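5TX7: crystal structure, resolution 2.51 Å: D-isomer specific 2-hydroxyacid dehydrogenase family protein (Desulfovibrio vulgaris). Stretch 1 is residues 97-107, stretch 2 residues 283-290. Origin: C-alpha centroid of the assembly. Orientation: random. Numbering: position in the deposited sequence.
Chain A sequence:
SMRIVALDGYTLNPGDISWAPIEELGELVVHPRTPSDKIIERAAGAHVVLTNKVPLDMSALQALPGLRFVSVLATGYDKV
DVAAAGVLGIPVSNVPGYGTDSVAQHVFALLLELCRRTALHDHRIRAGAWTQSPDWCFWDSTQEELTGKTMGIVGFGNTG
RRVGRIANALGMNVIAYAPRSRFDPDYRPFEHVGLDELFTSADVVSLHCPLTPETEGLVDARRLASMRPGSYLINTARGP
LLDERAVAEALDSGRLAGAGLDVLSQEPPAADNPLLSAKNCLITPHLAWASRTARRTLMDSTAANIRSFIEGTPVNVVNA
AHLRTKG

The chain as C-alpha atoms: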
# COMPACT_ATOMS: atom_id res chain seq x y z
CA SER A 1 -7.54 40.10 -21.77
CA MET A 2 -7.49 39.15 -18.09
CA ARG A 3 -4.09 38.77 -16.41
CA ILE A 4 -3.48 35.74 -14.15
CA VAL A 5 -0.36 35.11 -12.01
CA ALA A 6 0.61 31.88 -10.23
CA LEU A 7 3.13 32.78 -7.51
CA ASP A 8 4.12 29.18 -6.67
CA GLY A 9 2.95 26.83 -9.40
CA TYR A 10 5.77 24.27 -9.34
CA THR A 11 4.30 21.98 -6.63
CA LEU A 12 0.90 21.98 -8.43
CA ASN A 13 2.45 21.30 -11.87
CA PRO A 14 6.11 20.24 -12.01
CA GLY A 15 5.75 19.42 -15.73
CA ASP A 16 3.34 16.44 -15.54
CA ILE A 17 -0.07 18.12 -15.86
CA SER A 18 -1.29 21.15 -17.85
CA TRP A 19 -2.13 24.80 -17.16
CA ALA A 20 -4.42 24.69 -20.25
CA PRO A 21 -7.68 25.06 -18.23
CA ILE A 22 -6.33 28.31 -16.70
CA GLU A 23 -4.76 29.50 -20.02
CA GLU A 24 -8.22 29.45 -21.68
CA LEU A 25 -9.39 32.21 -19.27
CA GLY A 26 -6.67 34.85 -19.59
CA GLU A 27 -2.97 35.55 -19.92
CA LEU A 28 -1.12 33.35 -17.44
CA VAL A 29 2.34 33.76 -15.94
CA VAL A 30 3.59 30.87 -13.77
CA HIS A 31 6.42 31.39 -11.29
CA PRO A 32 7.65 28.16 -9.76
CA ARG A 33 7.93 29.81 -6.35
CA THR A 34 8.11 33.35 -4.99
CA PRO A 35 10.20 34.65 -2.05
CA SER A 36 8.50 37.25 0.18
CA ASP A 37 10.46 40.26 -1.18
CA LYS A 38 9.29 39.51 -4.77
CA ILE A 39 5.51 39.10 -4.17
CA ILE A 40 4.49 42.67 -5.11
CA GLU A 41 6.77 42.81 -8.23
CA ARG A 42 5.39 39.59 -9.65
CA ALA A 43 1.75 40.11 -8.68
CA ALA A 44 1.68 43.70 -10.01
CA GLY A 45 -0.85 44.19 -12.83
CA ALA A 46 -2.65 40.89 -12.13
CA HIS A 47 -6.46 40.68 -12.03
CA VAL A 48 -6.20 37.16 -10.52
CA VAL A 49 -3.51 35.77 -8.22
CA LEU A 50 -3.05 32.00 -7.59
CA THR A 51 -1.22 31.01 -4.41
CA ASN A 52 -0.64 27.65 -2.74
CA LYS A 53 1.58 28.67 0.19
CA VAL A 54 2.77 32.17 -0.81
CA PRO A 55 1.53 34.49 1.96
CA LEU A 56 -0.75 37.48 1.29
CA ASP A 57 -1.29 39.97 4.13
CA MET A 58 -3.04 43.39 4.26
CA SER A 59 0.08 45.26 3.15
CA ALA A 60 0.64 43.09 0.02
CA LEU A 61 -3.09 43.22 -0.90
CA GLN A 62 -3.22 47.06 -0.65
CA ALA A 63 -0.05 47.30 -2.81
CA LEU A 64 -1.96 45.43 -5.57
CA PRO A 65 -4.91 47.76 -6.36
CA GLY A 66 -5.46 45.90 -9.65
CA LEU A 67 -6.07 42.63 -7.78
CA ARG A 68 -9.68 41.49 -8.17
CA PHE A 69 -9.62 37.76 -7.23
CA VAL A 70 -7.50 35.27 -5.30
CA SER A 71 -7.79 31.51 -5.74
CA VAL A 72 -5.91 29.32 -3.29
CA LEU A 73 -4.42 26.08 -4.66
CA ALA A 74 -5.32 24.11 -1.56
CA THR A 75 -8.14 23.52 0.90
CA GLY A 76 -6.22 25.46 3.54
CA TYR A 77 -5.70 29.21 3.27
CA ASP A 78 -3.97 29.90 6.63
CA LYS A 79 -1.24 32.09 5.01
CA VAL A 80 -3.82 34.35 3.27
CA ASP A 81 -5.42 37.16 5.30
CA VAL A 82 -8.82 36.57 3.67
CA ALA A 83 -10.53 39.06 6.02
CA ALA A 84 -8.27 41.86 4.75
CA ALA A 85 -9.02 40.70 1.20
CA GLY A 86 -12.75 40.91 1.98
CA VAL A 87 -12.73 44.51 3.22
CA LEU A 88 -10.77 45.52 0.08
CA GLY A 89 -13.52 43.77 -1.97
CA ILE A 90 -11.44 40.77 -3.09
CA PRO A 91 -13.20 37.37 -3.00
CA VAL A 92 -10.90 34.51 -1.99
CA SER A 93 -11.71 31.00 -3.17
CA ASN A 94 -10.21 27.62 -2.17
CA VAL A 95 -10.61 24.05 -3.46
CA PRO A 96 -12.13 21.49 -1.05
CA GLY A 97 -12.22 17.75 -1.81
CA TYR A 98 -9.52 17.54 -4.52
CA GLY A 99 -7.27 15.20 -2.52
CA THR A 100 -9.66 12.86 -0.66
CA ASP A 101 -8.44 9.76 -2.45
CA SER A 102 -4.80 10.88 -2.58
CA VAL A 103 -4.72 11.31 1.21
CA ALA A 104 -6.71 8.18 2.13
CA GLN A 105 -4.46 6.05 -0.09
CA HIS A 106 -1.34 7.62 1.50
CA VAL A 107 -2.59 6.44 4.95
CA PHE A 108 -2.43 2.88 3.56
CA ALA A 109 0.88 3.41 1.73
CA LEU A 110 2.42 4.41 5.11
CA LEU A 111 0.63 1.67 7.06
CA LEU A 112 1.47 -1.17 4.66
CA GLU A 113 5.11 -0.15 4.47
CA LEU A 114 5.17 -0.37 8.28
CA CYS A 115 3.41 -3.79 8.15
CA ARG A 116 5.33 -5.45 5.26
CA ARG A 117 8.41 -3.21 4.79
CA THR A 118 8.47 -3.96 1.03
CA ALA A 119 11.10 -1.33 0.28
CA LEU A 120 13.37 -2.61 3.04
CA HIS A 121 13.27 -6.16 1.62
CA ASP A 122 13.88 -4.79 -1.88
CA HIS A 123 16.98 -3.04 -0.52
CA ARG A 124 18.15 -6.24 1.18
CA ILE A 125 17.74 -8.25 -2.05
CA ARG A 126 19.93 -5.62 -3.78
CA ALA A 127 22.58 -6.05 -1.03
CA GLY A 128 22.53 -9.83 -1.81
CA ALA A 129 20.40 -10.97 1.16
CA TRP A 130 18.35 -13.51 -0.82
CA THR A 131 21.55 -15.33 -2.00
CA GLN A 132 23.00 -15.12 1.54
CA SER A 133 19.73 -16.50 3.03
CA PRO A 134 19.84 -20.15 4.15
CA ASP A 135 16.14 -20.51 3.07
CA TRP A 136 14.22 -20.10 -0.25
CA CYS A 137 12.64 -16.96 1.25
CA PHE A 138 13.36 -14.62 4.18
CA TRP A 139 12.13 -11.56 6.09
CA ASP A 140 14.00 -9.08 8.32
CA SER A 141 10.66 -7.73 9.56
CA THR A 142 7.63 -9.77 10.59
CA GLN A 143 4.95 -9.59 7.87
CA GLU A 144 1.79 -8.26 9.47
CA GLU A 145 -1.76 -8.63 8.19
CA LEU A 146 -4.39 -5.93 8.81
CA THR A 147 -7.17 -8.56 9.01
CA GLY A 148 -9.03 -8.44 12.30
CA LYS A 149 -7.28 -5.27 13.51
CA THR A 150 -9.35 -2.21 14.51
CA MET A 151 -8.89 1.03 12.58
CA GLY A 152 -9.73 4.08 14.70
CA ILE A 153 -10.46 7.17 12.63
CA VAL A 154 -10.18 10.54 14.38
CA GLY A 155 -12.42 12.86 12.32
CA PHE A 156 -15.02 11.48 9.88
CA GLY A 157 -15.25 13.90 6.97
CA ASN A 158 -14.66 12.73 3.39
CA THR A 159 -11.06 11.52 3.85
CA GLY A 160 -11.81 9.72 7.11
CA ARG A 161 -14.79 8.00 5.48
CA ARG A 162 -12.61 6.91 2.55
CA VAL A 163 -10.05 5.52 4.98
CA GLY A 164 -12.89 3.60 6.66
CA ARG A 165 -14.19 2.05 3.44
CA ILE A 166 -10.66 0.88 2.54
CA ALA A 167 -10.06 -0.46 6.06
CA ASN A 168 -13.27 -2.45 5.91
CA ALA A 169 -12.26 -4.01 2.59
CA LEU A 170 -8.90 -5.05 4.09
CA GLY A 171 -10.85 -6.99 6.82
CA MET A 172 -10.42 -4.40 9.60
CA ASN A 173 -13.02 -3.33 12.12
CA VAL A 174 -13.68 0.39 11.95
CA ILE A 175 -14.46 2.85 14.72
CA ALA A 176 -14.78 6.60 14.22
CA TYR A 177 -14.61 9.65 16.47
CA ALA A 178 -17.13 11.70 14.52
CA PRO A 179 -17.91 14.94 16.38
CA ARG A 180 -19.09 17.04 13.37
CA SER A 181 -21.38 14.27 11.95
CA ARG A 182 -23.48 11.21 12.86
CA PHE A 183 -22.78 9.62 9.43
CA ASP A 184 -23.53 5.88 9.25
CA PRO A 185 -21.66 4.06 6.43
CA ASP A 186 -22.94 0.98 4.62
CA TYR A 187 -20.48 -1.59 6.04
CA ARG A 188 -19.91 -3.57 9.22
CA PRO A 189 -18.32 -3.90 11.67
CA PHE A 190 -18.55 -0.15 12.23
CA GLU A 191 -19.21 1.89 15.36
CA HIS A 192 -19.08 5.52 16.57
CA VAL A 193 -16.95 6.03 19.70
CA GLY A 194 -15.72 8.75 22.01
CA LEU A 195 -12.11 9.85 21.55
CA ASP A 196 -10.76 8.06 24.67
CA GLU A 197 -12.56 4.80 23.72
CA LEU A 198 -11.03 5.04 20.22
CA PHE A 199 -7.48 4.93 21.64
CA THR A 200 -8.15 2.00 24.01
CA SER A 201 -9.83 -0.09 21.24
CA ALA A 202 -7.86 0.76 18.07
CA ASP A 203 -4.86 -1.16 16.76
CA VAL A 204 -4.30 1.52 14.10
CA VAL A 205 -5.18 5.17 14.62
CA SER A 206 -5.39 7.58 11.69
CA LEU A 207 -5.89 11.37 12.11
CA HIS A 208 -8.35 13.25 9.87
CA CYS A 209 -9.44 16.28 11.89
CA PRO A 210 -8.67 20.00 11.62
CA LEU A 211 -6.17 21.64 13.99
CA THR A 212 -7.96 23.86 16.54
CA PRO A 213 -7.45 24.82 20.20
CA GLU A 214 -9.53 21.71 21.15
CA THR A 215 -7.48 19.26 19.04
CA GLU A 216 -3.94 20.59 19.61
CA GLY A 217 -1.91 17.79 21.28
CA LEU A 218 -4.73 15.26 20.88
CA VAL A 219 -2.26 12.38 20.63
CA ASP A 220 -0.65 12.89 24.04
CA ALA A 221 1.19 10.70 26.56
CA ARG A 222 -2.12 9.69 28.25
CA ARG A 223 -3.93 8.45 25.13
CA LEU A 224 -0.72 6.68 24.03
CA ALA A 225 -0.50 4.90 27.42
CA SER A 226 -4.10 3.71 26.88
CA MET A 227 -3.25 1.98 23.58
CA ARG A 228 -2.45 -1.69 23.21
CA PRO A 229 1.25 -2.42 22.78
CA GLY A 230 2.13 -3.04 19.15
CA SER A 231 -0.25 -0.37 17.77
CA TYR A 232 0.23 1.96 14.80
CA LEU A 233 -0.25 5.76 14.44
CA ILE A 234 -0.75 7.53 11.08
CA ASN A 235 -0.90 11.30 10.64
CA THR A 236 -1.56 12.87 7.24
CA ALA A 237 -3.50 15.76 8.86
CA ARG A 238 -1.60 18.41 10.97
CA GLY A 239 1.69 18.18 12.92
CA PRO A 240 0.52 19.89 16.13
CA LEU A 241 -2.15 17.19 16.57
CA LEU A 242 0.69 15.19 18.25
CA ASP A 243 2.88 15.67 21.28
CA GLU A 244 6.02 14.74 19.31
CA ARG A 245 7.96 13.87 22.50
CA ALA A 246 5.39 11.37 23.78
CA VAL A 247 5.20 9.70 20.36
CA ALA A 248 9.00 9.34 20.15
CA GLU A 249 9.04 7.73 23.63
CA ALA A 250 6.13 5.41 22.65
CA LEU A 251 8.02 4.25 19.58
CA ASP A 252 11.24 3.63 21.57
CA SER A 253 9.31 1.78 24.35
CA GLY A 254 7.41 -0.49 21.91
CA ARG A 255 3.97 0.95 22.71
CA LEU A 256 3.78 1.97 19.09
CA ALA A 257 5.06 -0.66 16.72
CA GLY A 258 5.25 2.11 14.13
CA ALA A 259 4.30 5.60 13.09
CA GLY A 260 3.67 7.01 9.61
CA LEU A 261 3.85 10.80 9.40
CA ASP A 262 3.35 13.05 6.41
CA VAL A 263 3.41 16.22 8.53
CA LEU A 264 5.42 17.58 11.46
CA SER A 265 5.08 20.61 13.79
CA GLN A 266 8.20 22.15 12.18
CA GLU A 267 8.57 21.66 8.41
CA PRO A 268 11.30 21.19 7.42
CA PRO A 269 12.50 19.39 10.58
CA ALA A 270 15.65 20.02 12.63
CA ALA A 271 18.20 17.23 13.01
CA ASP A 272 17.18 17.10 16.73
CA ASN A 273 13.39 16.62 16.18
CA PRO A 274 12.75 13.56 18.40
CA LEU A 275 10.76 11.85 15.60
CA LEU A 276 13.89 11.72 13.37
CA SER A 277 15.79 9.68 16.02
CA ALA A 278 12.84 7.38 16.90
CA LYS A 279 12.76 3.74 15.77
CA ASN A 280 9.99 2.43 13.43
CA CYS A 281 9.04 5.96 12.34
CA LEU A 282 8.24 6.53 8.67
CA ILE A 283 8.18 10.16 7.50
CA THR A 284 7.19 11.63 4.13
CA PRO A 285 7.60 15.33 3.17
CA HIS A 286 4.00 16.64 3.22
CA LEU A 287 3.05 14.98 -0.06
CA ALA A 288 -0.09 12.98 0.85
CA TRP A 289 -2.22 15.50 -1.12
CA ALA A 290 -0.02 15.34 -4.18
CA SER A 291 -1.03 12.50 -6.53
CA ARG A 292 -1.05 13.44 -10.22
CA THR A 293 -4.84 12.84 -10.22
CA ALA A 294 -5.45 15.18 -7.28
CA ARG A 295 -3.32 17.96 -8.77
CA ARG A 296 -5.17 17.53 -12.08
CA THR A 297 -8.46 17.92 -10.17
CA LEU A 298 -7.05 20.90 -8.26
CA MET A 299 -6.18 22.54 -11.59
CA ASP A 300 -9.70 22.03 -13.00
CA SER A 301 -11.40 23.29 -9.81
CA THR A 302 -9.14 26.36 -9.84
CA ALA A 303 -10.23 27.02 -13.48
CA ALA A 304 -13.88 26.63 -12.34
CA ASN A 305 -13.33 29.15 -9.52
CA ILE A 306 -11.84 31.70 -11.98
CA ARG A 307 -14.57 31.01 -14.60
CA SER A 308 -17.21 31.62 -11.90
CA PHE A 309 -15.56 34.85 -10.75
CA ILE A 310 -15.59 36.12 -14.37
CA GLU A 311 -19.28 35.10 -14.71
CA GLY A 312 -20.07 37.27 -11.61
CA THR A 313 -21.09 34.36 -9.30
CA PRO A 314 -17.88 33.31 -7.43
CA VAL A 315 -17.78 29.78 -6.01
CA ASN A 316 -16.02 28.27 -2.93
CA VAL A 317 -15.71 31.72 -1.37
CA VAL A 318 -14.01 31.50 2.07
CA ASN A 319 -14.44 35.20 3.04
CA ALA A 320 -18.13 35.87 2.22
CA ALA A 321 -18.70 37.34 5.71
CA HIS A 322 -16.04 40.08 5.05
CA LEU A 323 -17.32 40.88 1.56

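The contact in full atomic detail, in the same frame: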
# COMPACT_ATOMS: atom_id res chain seq x y z
N GLY A 97 -11.94 19.07 -1.24
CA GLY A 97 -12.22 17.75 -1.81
C GLY A 97 -11.33 17.19 -2.90
O GLY A 97 -11.48 16.02 -3.27
N TYR A 98 -10.39 17.98 -3.42
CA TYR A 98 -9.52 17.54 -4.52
C TYR A 98 -8.66 16.31 -4.18
O TYR A 98 -8.32 15.54 -5.07
CB TYR A 98 -8.60 18.70 -5.00
CG TYR A 98 -7.45 19.01 -4.04
CD1 TYR A 98 -6.22 18.36 -4.14
CD2 TYR A 98 -7.59 19.99 -3.07
CE1 TYR A 98 -5.18 18.65 -3.26
CE2 TYR A 98 -6.58 20.30 -2.18
CZ TYR A 98 -5.37 19.62 -2.28
OH TYR A 98 -4.35 19.90 -1.40
N GLY A 99 -8.27 16.16 -2.92
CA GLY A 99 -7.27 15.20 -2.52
C GLY A 99 -7.75 14.10 -1.57
O GLY A 99 -6.93 13.46 -0.90
N THR A 100 -9.06 13.87 -1.53
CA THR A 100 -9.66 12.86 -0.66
C THR A 100 -9.04 11.48 -0.88
O THR A 100 -8.62 10.81 0.05
CB THR A 100 -11.18 12.74 -0.90
OG1 THR A 100 -11.81 14.01 -0.64
CG2 THR A 100 -11.81 11.66 -0.02
N ASP A 101 -8.98 11.07 -2.13
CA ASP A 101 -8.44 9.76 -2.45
C ASP A 101 -6.93 9.70 -2.33
O ASP A 101 -6.38 8.68 -1.92
CB ASP A 101 -8.87 9.36 -3.85
CG ASP A 101 -10.38 9.10 -3.94
OD1 ASP A 101 -10.84 8.17 -3.25
OD2 ASP A 101 -11.08 9.81 -4.71
N SER A 102 -6.25 10.79 -2.71
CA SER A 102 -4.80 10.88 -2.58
C SER A 102 -4.40 10.65 -1.13
O SER A 102 -3.54 9.82 -0.85
CB SER A 102 -4.31 12.23 -3.07
OG SER A 102 -2.90 12.23 -3.25
N VAL A 103 -5.07 11.35 -0.21
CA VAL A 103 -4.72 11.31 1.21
C VAL A 103 -5.06 9.96 1.83
O VAL A 103 -4.18 9.34 2.46
CB VAL A 103 -5.34 12.49 2.00
CG1 VAL A 103 -5.13 12.36 3.50
CG2 VAL A 103 -4.69 13.81 1.53
N ALA A 104 -6.29 9.49 1.64
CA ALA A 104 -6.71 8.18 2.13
C ALA A 104 -5.79 7.03 1.68
O ALA A 104 -5.42 6.18 2.45
CB ALA A 104 -8.13 7.90 1.71
N GLN A 105 -5.43 7.02 0.41
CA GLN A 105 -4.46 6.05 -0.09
C GLN A 105 -3.05 6.20 0.51
O GLN A 105 -2.34 5.20 0.65
CB GLN A 105 -4.39 6.09 -1.61
CG GLN A 105 -5.69 5.56 -2.20
CD GLN A 105 -5.75 5.59 -3.70
OE1 GLN A 105 -4.72 5.53 -4.39
NE2 GLN A 105 -6.96 5.69 -4.22
N HIS A 106 -2.65 7.43 0.84
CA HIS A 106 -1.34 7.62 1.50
C HIS A 106 -1.30 7.03 2.93
O HIS A 106 -0.27 6.52 3.38
CB HIS A 106 -0.91 9.10 1.51
CG HIS A 106 0.54 9.29 1.78
ND1 HIS A 106 1.52 8.83 0.92
CD2 HIS A 106 1.19 9.87 2.82
CE1 HIS A 106 2.71 9.12 1.42
NE2 HIS A 106 2.54 9.77 2.56
N VAL A 107 -2.44 7.09 3.64
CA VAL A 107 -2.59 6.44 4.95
C VAL A 107 -2.19 4.95 4.85
O VAL A 107 -1.42 4.44 5.70
CB VAL A 107 -4.03 6.59 5.50
CG1 VAL A 107 -4.29 5.66 6.71
CG2 VAL A 107 -4.30 8.03 5.88
N ILE A 283 8.50 8.75 7.69
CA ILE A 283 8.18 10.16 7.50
C ILE A 283 8.25 10.48 6.00
O ILE A 283 9.19 10.09 5.31
CB ILE A 283 9.12 11.08 8.29
CG1 ILE A 283 9.17 10.64 9.76
CG2 ILE A 283 8.63 12.53 8.20
CD1 ILE A 283 10.05 11.52 10.64
N THR A 284 7.24 11.19 5.51
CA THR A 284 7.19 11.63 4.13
C THR A 284 6.98 13.15 4.13
O THR A 284 6.35 13.67 5.03
CB THR A 284 6.07 10.88 3.34
OG1 THR A 284 4.84 10.92 4.05
CG2 THR A 284 6.43 9.41 3.16
N PRO A 285 7.52 13.87 3.12
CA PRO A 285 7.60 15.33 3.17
C PRO A 285 6.33 16.06 2.71
O PRO A 285 6.34 16.74 1.68
CB PRO A 285 8.78 15.62 2.24
CG PRO A 285 8.65 14.57 1.21
CD PRO A 285 8.28 13.34 1.97
N HIS A 286 5.24 15.93 3.47
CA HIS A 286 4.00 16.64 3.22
C HIS A 286 3.53 16.52 1.77
O HIS A 286 3.29 17.52 1.10
CB HIS A 286 4.17 18.10 3.64
CG HIS A 286 2.89 18.81 3.94
ND1 HIS A 286 2.85 20.00 4.63
CD2 HIS A 286 1.61 18.50 3.63
CE1 HIS A 286 1.59 20.40 4.73
NE2 HIS A 286 0.82 19.50 4.15
N LEU A 287 3.41 15.29 1.31
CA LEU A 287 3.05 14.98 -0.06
C LEU A 287 1.82 14.07 -0.19
O LEU A 287 1.56 13.54 -1.26
CB LEU A 287 4.28 14.34 -0.76
CG LEU A 287 4.90 13.07 -0.20
CD1 LEU A 287 3.96 11.88 -0.25
CD2 LEU A 287 6.18 12.70 -0.94
N ALA A 288 1.06 13.89 0.88
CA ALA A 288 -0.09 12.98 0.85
C ALA A 288 -1.15 13.46 -0.14
O ALA A 288 -1.79 12.67 -0.82
CB ALA A 288 -0.69 12.84 2.24
N TRP A 289 -1.31 14.79 -0.20
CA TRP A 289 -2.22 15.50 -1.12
C TRP A 289 -1.89 15.45 -2.60
O TRP A 289 -2.69 15.90 -3.43
CB TRP A 289 -2.24 17.00 -0.75
CG TRP A 289 -0.89 17.66 -1.01
CD1 TRP A 289 0.20 17.64 -0.18
CD2 TRP A 289 -0.49 18.40 -2.18
NE1 TRP A 289 1.24 18.32 -0.77
CE2 TRP A 289 0.85 18.79 -1.99
CE3 TRP A 289 -1.15 18.77 -3.36
CZ2 TRP A 289 1.55 19.54 -2.93
CZ3 TRP A 289 -0.44 19.51 -4.31
CH2 TRP A 289 0.90 19.88 -4.10
N ALA A 290 -0.71 14.95 -2.94
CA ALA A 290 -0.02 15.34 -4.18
C ALA A 290 -0.01 14.33 -5.32
O ALA A 290 0.89 14.39 -6.16
CB ALA A 290 1.39 15.74 -3.84

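G97 to T100 form a type I beta turn that leads into the helix beginning at T100. G97 itself lies out of reach of stretch 2. Y98 makes the first contact. Its CA-to-CB bond points sideways, but the end of the side chain comes nearer, and Y98 OH lies 3.6 Å from W289 CB. The two aromatic side chains also meet through Y98 CE1 and W289 CE3, 4.0 Å apart. G99 occupies the N-cap position, and its carbonyl accepts the backbone hydrogen bond from V103.

The CA-to-CB bond of D101 points away. S102 points toward stretch 2. Its hydroxyl donates a hydrogen bond from S102 OG to A288 O, at 2.7 Å. This ties the first turn of the helix to the backbone of the L287 to A290 turn. V103 adds an apolar contact, with V103 CG2 4.2 Å from A288 CB. The CA atoms of V103 and A288, 4.9 Å apart, are the nearest CA pair across the two stretches. A104 points away.

H106, one helical turn after S102, also points toward stretch 2. H106 NE2 donates a nearly straight hydrogen bond to T284 OG1, at 3.0 Å. T284 OG1 lies at the ring edge, near its plane, while A288 CA sits over one face in a CH-pi contact. H106 CE1 also packs against L287 CD1 at 3.5 Å. V107 points away.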